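Local atomic coordinates of 3-oxo-tetronate kinase (Haemophilus influenzae, PDB entry 1YZY), a protein that catalyses the ATP-dependent phosphorylation of 3-oxo-tetronate to 3-oxo-tetronate 4-phosphate, as a member of the four-carbon acid sugar kinase family. Residues 289-292 and 293-297; 405-408 and 409-413; 257-260 and 261-264. All coordinates share one frame; numbering follows the deposited sequence.

Interaction 1 (289-292 and 293-297); sequences QLYQ and WVIAN
Gln-289 accepts the amide of Trp-293 on its carbonyl, with 3.0 Å from Trp-293 N to Gln-289 O, and so begins the run of i to i+4 bonds that closes the C-terminal turns of helix 286-295 in the nucleotide-binding domain. Next along, Leu-290 O takes Val-294 N, and the CG2 branch of Val-294 comes down on the same oxygen at 3.1 Å from Leu-290 O. Both side chains belong to the buried side of the helix, where they pack on Val-306 of strand 305-307.

Tyr-291 carries the main side-chain contact. Its CG lies anti to the backbone N (chi1 168°), which sends the ring along the helix to Ile-295. The CG2 branch of Ile-295 sits over one ring face, offset toward the rim, 4.0 Å from Tyr-291 CE1; the other branch ends 3.9 Å away, from Ile-295 CD1 to Tyr-291 CE2. The two methyls thus lie on the same side of the phenol, CG2 toward its CE1 side and CD1 toward its CE2 side. Lys-341 of helix 324-345 adds a cation-pi contact to this ring.

Gln-292 runs side by side with Ile-295, its chain bent at chi2, and its NE2 is hydrogen-bonded to Glu-288 one turn back. Its carbonyl receives Ala-296 N in a more bent bond (138° at the hydrogen) than those before it. At the end of the helix, Asn-297 folds back over the Trp-293 indole: its ND2 lies 3.3 Å above the ring plane, near the rim, and donates to Trp-293 O at 3.0 Å.

Interaction 2 (405-408 and 409-413); sequences FEYA and QGMFL
Tyr-407 and Met-411 meet on one side of the last turn of helix 404-410, where the chain leaves the helix and passes through a type I beta turn, Gly-410 to Leu-413, to the C-terminus. The CB of Met-411 points back toward residues 405-408, and with chi1 at 62° CG is set between the backbone N and the carbonyl carbon, 3.5 Å from Ala-408 O. SD carries the chain onward, and a bend at chi3 (79°) swings the terminal methyl round to the phenol. There CE approaches the ring obliquely, 3.3 Å from Tyr-407 CE2 and 3.6 Å from Tyr-407 CZ, while the two side chains as a whole cross at about a right angle.

Toward the end of the helix the backbone bonding thins out. Gly-410 N gives a firm bond to Glu-406 O at 2.7 Å, whereas the next one, Met-411 N to Tyr-407 O, is weak at 3.3 Å. Ala-408 O instead meets the edge of the Phe-412 ring, 3.6 Å from Phe-412 CD1 and near the ring plane, and accepts a hydrogen bond from Trp-382 NE1.

The other side of the turn faces the domain core: Phe-405 packs against strands 248-252 and 349-353 and against helix 257-266, Gln-409 rests on Ile-351, and Phe-412 reaches Thr-248 and Asn-349 on the same two strands.

Interaction 3 (257-260 and 261-264); sequences VMTN and KQVE
Lys-261 lies across Met-258 at about a right angle, on helix 257-266. Its chain bends at chi3 (-62°), which turns the end back along the helix: CE comes 3.4 Å from Val-257 O, and NZ stands 3.5 Å from Met-258 CE. The end of the lysine, NZ and CE, packs on the methionine methyl and sulfur, and the backbone bond from Lys-261 N to Val-257 O beside it is weak.

Gln-262 reaches the other part of Met-258. Its CG sits 3.1 Å from Met-258 O, and its CD lies 3.8 Å from Met-258 CG, so the bent methionine is flanked by both residues. The chain is extended beyond CG and places the amide beside Thr-259, where Lys-395 NZ bonds both Gln-262 OE1 and Thr-259 OG1 and joins the two side chains through one cation. Gln-262 NE2 is held by Lys-401 O.

Val-263 follows on the buried side, its CG2 branch 4.2 Å from Thr-259 CG2, and Val-263 N donates to Thr-259 O at 2.9 Å. Glu-264 closes the segment: Glu-264 N donates to Asn-260 O, while Asn-260 ND2 is tied to Val-310 O.

These residues make up all but the last two of helix 257-266, which follows strand 248-252. Thr-259 packs on Ser-254 and also makes a weak hydrogen bond to Gly-397 O; both partners are ATP-binding positions by similarity, consistent with a helix that borders the nucleotide site of this kinase family.

Overall arrangement
Interactions 2 and 3 are in direct contact, although their centres are about 17 Å apart: Phe-405 CD2 lies 3.4 Å from Gln-262 O, and Phe-405 CE2 packs 4.0 Å from Val-263 CG2. Interaction 1 stands apart, its centre about 21 Å from that of interaction 2 and about 23 Å from that of interaction 3. The three lie on the same side of the chain's centre. Their relation to the probable ATP site is graded: the side chain of Thr-259 is about 4 Å from that of Ser-254, Phe-405 about 8 Å from it, and Leu-290 about 11 Å from Thr-357. Strand 305-307 packs against both helix 257-266 and helix 286-295.

Interaction 1 (289-292 and 293-297)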
loop_
_atom_site.group_PDB
_atom_site.type_symbol
_atom_site.label_atom_id
_atom_site.label_comp_id
_atom_site.label_asym_id
_atom_site.label_seq_id
_atom_site.Cartn_x
_atom_site.Cartn_y
_atom_site.Cartn_z
ATOM N N GLN A 289 -22.953 -3.927 -25.812
ATOM C CA GLN A 289 -23.584 -2.619 -25.914
ATOM C C GLN A 289 -22.718 -1.569 -25.211
ATOM O O GLN A 289 -22.460 -0.501 -25.763
ATOM C CB GLN A 289 -24.980 -2.642 -25.291
ATOM C CG GLN A 289 -25.780 -1.378 -25.557
ATOM C CD GLN A 289 -26.919 -1.179 -24.579
ATOM O OE1 GLN A 289 -27.445 -2.136 -24.014
ATOM N NE2 GLN A 289 -27.312 0.074 -24.377
ATOM N N LEU A 290 -22.308 -1.873 -23.983
ATOM C CA LEU A 290 -21.469 -0.981 -23.185
ATOM C C LEU A 290 -20.137 -0.703 -23.871
ATOM O O LEU A 290 -19.614 0.409 -23.782
ATOM C CB LEU A 290 -21.189 -1.589 -21.808
ATOM C CG LEU A 290 -22.330 -1.830 -20.825
ATOM C CD1 LEU A 290 -21.810 -2.632 -19.660
ATOM C CD2 LEU A 290 -22.905 -0.517 -20.352
ATOM N N TYR A 291 -19.555 -1.737 -24.475
ATOM C CA TYR A 291 -18.277 -1.611 -25.177
ATOM C C TYR A 291 -18.378 -0.614 -26.324
ATOM O O TYR A 291 -17.517 0.258 -26.482
ATOM C CB TYR A 291 -17.835 -2.975 -25.719
ATOM C CG TYR A 291 -16.683 -2.917 -26.702
ATOM C CD1 TYR A 291 -15.368 -2.758 -26.263
ATOM C CD2 TYR A 291 -16.905 -3.039 -28.072
ATOM C CE1 TYR A 291 -14.308 -2.727 -27.164
ATOM C CE2 TYR A 291 -15.850 -3.006 -28.981
ATOM C CZ TYR A 291 -14.557 -2.855 -28.521
ATOM O OH TYR A 291 -13.510 -2.865 -29.411
ATOM N N GLN A 292 -19.410 -0.790 -27.146
ATOM C CA GLN A 292 -19.637 0.076 -28.292
ATOM C C GLN A 292 -19.865 1.504 -27.832
ATOM O O GLN A 292 -19.302 2.432 -28.409
ATOM C CB GLN A 292 -20.823 -0.422 -29.132
ATOM C CG GLN A 292 -20.620 -1.808 -29.760
ATOM C CD GLN A 292 -19.446 -1.881 -30.743
ATOM O OE1 GLN A 292 -19.093 -0.895 -31.397
ATOM N NE2 GLN A 292 -18.855 -3.069 -30.867
ATOM N N TRP A 293 -20.680 1.671 -26.791
ATOM C CA TRP A 293 -20.971 2.992 -26.238
ATOM C C TRP A 293 -19.684 3.693 -25.752
ATOM O O TRP A 293 -19.452 4.860 -26.059
ATOM C CB TRP A 293 -21.994 2.876 -25.101
ATOM C CG TRP A 293 -22.356 4.191 -24.442
ATOM C CD1 TRP A 293 -23.411 4.999 -24.749
ATOM C CD2 TRP A 293 -21.656 4.845 -23.372
ATOM N NE1 TRP A 293 -23.413 6.114 -23.946
ATOM C CE2 TRP A 293 -22.345 6.045 -23.093
ATOM C CE3 TRP A 293 -20.512 4.529 -22.622
ATOM C CZ2 TRP A 293 -21.926 6.935 -22.097
ATOM C CZ3 TRP A 293 -20.097 5.417 -21.629
ATOM C CH2 TRP A 293 -20.805 6.606 -21.380
ATOM N N VAL A 294 -18.854 2.988 -24.991
ATOM C CA VAL A 294 -17.604 3.565 -24.489
ATOM C C VAL A 294 -16.703 4.089 -25.609
ATOM O O VAL A 294 -16.289 5.244 -25.584
ATOM C CB VAL A 294 -16.783 2.537 -23.650
ATOM C CG1 VAL A 294 -15.395 3.088 -23.339
ATOM C CG2 VAL A 294 -17.513 2.206 -22.364
ATOM N N ILE A 295 -16.361 3.216 -26.554
ATOM C CA ILE A 295 -15.484 3.585 -27.660
ATOM C C ILE A 295 -16.041 4.689 -28.562
ATOM O O ILE A 295 -15.277 5.409 -29.206
ATOM C CB ILE A 295 -15.084 2.351 -28.504
ATOM C CG1 ILE A 295 -16.306 1.751 -29.205
ATOM C CG2 ILE A 295 -14.455 1.287 -27.611
ATOM C CD1 ILE A 295 -15.963 0.654 -30.205
ATOM N N ALA A 296 -17.362 4.820 -28.605
ATOM C CA ALA A 296 -18.008 5.844 -29.420
ATOM C C ALA A 296 -18.064 7.177 -28.691
ATOM O O ALA A 296 -18.504 8.191 -29.248
ATOM C CB ALA A 296 -19.404 5.404 -29.807
ATOM N N ASN A 297 -17.617 7.170 -27.441
ATOM C CA ASN A 297 -17.597 8.372 -26.621
ATOM C C ASN A 297 -16.206 8.589 -26.045
ATOM O O ASN A 297 -16.053 9.229 -25.004
ATOM C CB ASN A 297 -18.624 8.272 -25.493
ATOM C CG ASN A 297 -20.043 8.497 -25.972
ATOM O OD1 ASN A 297 -20.382 9.580 -26.453
ATOM N ND2 ASN A 297 -20.893 7.491 -25.809
#

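Interaction 2 (405-408 and 409-413)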
loop_
_atom_site.group_PDB
_atom_site.type_symbol
_atom_site.label_atom_id
_atom_site.label_comp_id
_atom_site.label_asym_id
_atom_site.label_seq_id
_atom_site.Cartn_x
_atom_site.Cartn_y
_atom_site.Cartn_z
ATOM N N PHE A 405 -12.906 12.283 -10.125
ATOM C CA PHE A 405 -12.831 11.790 -11.504
ATOM C C PHE A 405 -12.217 12.723 -12.526
ATOM O O PHE A 405 -11.300 12.316 -13.244
ATOM C CB PHE A 405 -14.175 11.255 -11.987
ATOM C CG PHE A 405 -14.627 10.039 -11.243
ATOM C CD1 PHE A 405 -13.748 8.982 -11.028
ATOM C CD2 PHE A 405 -15.904 9.970 -10.709
ATOM C CE1 PHE A 405 -14.132 7.878 -10.286
ATOM C CE2 PHE A 405 -16.301 8.872 -9.968
ATOM C CZ PHE A 405 -15.410 7.821 -9.753
ATOM N N GLU A 406 -12.703 13.962 -12.596
ATOM C CA GLU A 406 -12.142 14.921 -13.550
ATOM C C GLU A 406 -10.729 15.353 -13.155
ATOM O O GLU A 406 -9.866 15.537 -14.022
ATOM C CB GLU A 406 -13.055 16.138 -13.735
ATOM C CG GLU A 406 -13.298 16.982 -12.502
ATOM C CD GLU A 406 -14.041 18.272 -12.834
ATOM O OE1 GLU A 406 -13.480 19.118 -13.573
ATOM O OE2 GLU A 406 -15.192 18.435 -12.366
ATOM N N TYR A 407 -10.492 15.485 -11.850
ATOM C CA TYR A 407 -9.175 15.879 -11.344
ATOM C C TYR A 407 -8.088 14.882 -11.741
ATOM O O TYR A 407 -7.006 15.282 -12.187
ATOM C CB TYR A 407 -9.183 16.042 -9.820
ATOM C CG TYR A 407 -7.863 16.546 -9.292
ATOM C CD1 TYR A 407 -7.356 17.780 -9.707
ATOM C CD2 TYR A 407 -7.084 15.767 -8.440
ATOM C CE1 TYR A 407 -6.106 18.223 -9.295
ATOM C CE2 TYR A 407 -5.825 16.203 -8.015
ATOM C CZ TYR A 407 -5.341 17.433 -8.451
ATOM O OH TYR A 407 -4.090 17.870 -8.065
ATOM N N ALA A 408 -8.360 13.598 -11.521
ATOM C CA ALA A 408 -7.429 12.535 -11.872
ATOM C C ALA A 408 -6.950 12.697 -13.316
ATOM O O ALA A 408 -5.796 12.409 -13.638
ATOM C CB ALA A 408 -8.104 11.190 -11.697
ATOM N N GLN A 409 -7.855 13.153 -14.182
ATOM C CA GLN A 409 -7.555 13.368 -15.594
ATOM C C GLN A 409 -6.911 14.728 -15.858
ATOM O O GLN A 409 -6.029 14.857 -16.711
ATOM C CB GLN A 409 -8.832 13.252 -16.416
ATOM C CG GLN A 409 -9.574 11.966 -16.183
ATOM C CD GLN A 409 -10.803 11.849 -17.042
ATOM O OE1 GLN A 409 -11.912 11.712 -16.534
ATOM N NE2 GLN A 409 -10.611 11.887 -18.359
ATOM N N GLY A 410 -7.381 15.742 -15.142
ATOM C CA GLY A 410 -6.851 17.078 -15.310
ATOM C C GLY A 410 -5.343 17.206 -15.216
ATOM O O GLY A 410 -4.752 17.992 -15.951
ATOM N N MET A 411 -4.709 16.449 -14.325
ATOM C CA MET A 411 -3.261 16.549 -14.170
ATOM C C MET A 411 -2.392 16.089 -15.341
ATOM O O MET A 411 -1.260 16.560 -15.477
ATOM C CB MET A 411 -2.788 15.920 -12.854
ATOM C CG MET A 411 -3.061 14.436 -12.688
ATOM S SD MET A 411 -2.556 13.897 -11.039
ATOM C CE MET A 411 -3.962 14.474 -10.083
ATOM N N PHE A 412 -2.881 15.166 -16.167
ATOM C CA PHE A 412 -2.077 14.725 -17.306
ATOM C C PHE A 412 -2.551 15.278 -18.652
ATOM O O PHE A 412 -2.180 14.767 -19.715
ATOM C CB PHE A 412 -1.908 13.193 -17.339
ATOM C CG PHE A 412 -3.145 12.429 -17.734
ATOM C CD1 PHE A 412 -4.142 12.156 -16.804
ATOM C CD2 PHE A 412 -3.286 11.934 -19.030
ATOM C CE1 PHE A 412 -5.254 11.401 -17.153
ATOM C CE2 PHE A 412 -4.395 11.178 -19.389
ATOM C CZ PHE A 412 -5.380 10.911 -18.447
ATOM N N LEU A 413 -3.370 16.326 -18.596
ATOM C CA LEU A 413 -3.885 16.975 -19.800
ATOM C C LEU A 413 -3.240 18.353 -19.980
ATOM O O LEU A 413 -3.406 19.213 -19.085
ATOM C CB LEU A 413 -5.415 17.113 -19.747
ATOM C CG LEU A 413 -6.292 15.854 -19.771
ATOM C CD1 LEU A 413 -7.762 16.260 -19.815
ATOM C CD2 LEU A 413 -5.945 14.976 -20.965
ATOM O OXT LEU A 413 -2.569 18.555 -21.017
#

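Interaction 3 (257-260 and 261-264)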
loop_
_atom_site.group_PDB
_atom_site.type_symbol
_atom_site.label_atom_id
_atom_site.label_comp_id
_atom_site.label_asym_id
_atom_site.label_seq_id
_atom_site.Cartn_x
_atom_site.Cartn_y
_atom_site.Cartn_z
ATOM N N VAL A 257 -20.817 6.832 0.374
ATOM C CA VAL A 257 -21.209 8.233 0.390
ATOM C C VAL A 257 -20.319 9.129 -0.471
ATOM O O VAL A 257 -20.828 9.975 -1.215
ATOM C CB VAL A 257 -21.245 8.787 1.837
ATOM C CG1 VAL A 257 -22.403 8.166 2.595
ATOM C CG2 VAL A 257 -19.922 8.490 2.555
ATOM N N MET A 258 -19.002 8.948 -0.358
ATOM C CA MET A 258 -18.049 9.752 -1.121
ATOM C C MET A 258 -18.086 9.476 -2.623
ATOM O O MET A 258 -18.014 10.407 -3.431
ATOM C CB MET A 258 -16.629 9.566 -0.580
ATOM C CG MET A 258 -15.578 10.368 -1.332
ATOM S SD MET A 258 -16.142 12.039 -1.716
ATOM C CE MET A 258 -15.914 12.846 -0.158
ATOM N N THR A 259 -18.220 8.206 -2.992
ATOM C CA THR A 259 -18.267 7.830 -4.400
ATOM C C THR A 259 -19.541 8.348 -5.077
ATOM O O THR A 259 -19.497 8.838 -6.209
ATOM C CB THR A 259 -18.156 6.301 -4.581
ATOM O OG1 THR A 259 -16.941 5.836 -3.979
ATOM C CG2 THR A 259 -18.142 5.939 -6.064
ATOM N N ASN A 260 -20.668 8.249 -4.381
ATOM C CA ASN A 260 -21.935 8.712 -4.917
ATOM C C ASN A 260 -21.873 10.184 -5.272
ATOM O O ASN A 260 -22.501 10.623 -6.234
ATOM C CB ASN A 260 -23.059 8.476 -3.924
ATOM C CG ASN A 260 -23.937 7.324 -4.320
ATOM O OD1 ASN A 260 -24.894 7.488 -5.081
ATOM N ND2 ASN A 260 -23.627 6.145 -3.804
ATOM N N LYS A 261 -21.139 10.947 -4.471
ATOM C CA LYS A 261 -20.985 12.374 -4.709
ATOM C C LYS A 261 -20.027 12.625 -5.867
ATOM O O LYS A 261 -20.229 13.555 -6.647
ATOM C CB LYS A 261 -20.486 13.079 -3.444
ATOM C CG LYS A 261 -21.502 13.092 -2.308
ATOM C CD LYS A 261 -20.970 13.811 -1.074
ATOM C CE LYS A 261 -19.735 13.112 -0.520
ATOM N NZ LYS A 261 -19.187 13.785 0.685
ATOM N N GLN A 262 -18.972 11.815 -5.954
ATOM C CA GLN A 262 -17.976 11.945 -7.020
ATOM C C GLN A 262 -18.594 11.617 -8.383
ATOM O O GLN A 262 -18.161 12.139 -9.414
ATOM C CB GLN A 262 -16.770 11.030 -6.746
ATOM C CG GLN A 262 -15.956 11.414 -5.512
ATOM C CD GLN A 262 -14.935 10.355 -5.125
ATOM O OE1 GLN A 262 -15.258 9.178 -5.027
ATOM N NE2 GLN A 262 -13.697 10.771 -4.918
ATOM N N VAL A 263 -19.572 10.713 -8.379
ATOM C CA VAL A 263 -20.282 10.305 -9.593
ATOM C C VAL A 263 -21.288 11.397 -9.960
ATOM O O VAL A 263 -21.419 11.778 -11.120
ATOM C CB VAL A 263 -21.038 8.955 -9.378
ATOM C CG1 VAL A 263 -22.001 8.686 -10.525
ATOM C CG2 VAL A 263 -20.046 7.801 -9.247
ATOM N N GLU A 264 -21.999 11.877 -8.948
ATOM C CA GLU A 264 -22.999 12.920 -9.101
ATOM C C GLU A 264 -22.372 14.222 -9.620
ATOM O O GLU A 264 -23.045 15.037 -10.260
ATOM C CB GLU A 264 -23.668 13.160 -7.746
ATOM C CG GLU A 264 -25.180 13.291 -7.789
ATOM C CD GLU A 264 -25.642 14.690 -8.155
ATOM O OE1 GLU A 264 -25.758 15.531 -7.237
ATOM O OE2 GLU A 264 -25.896 14.948 -9.353
#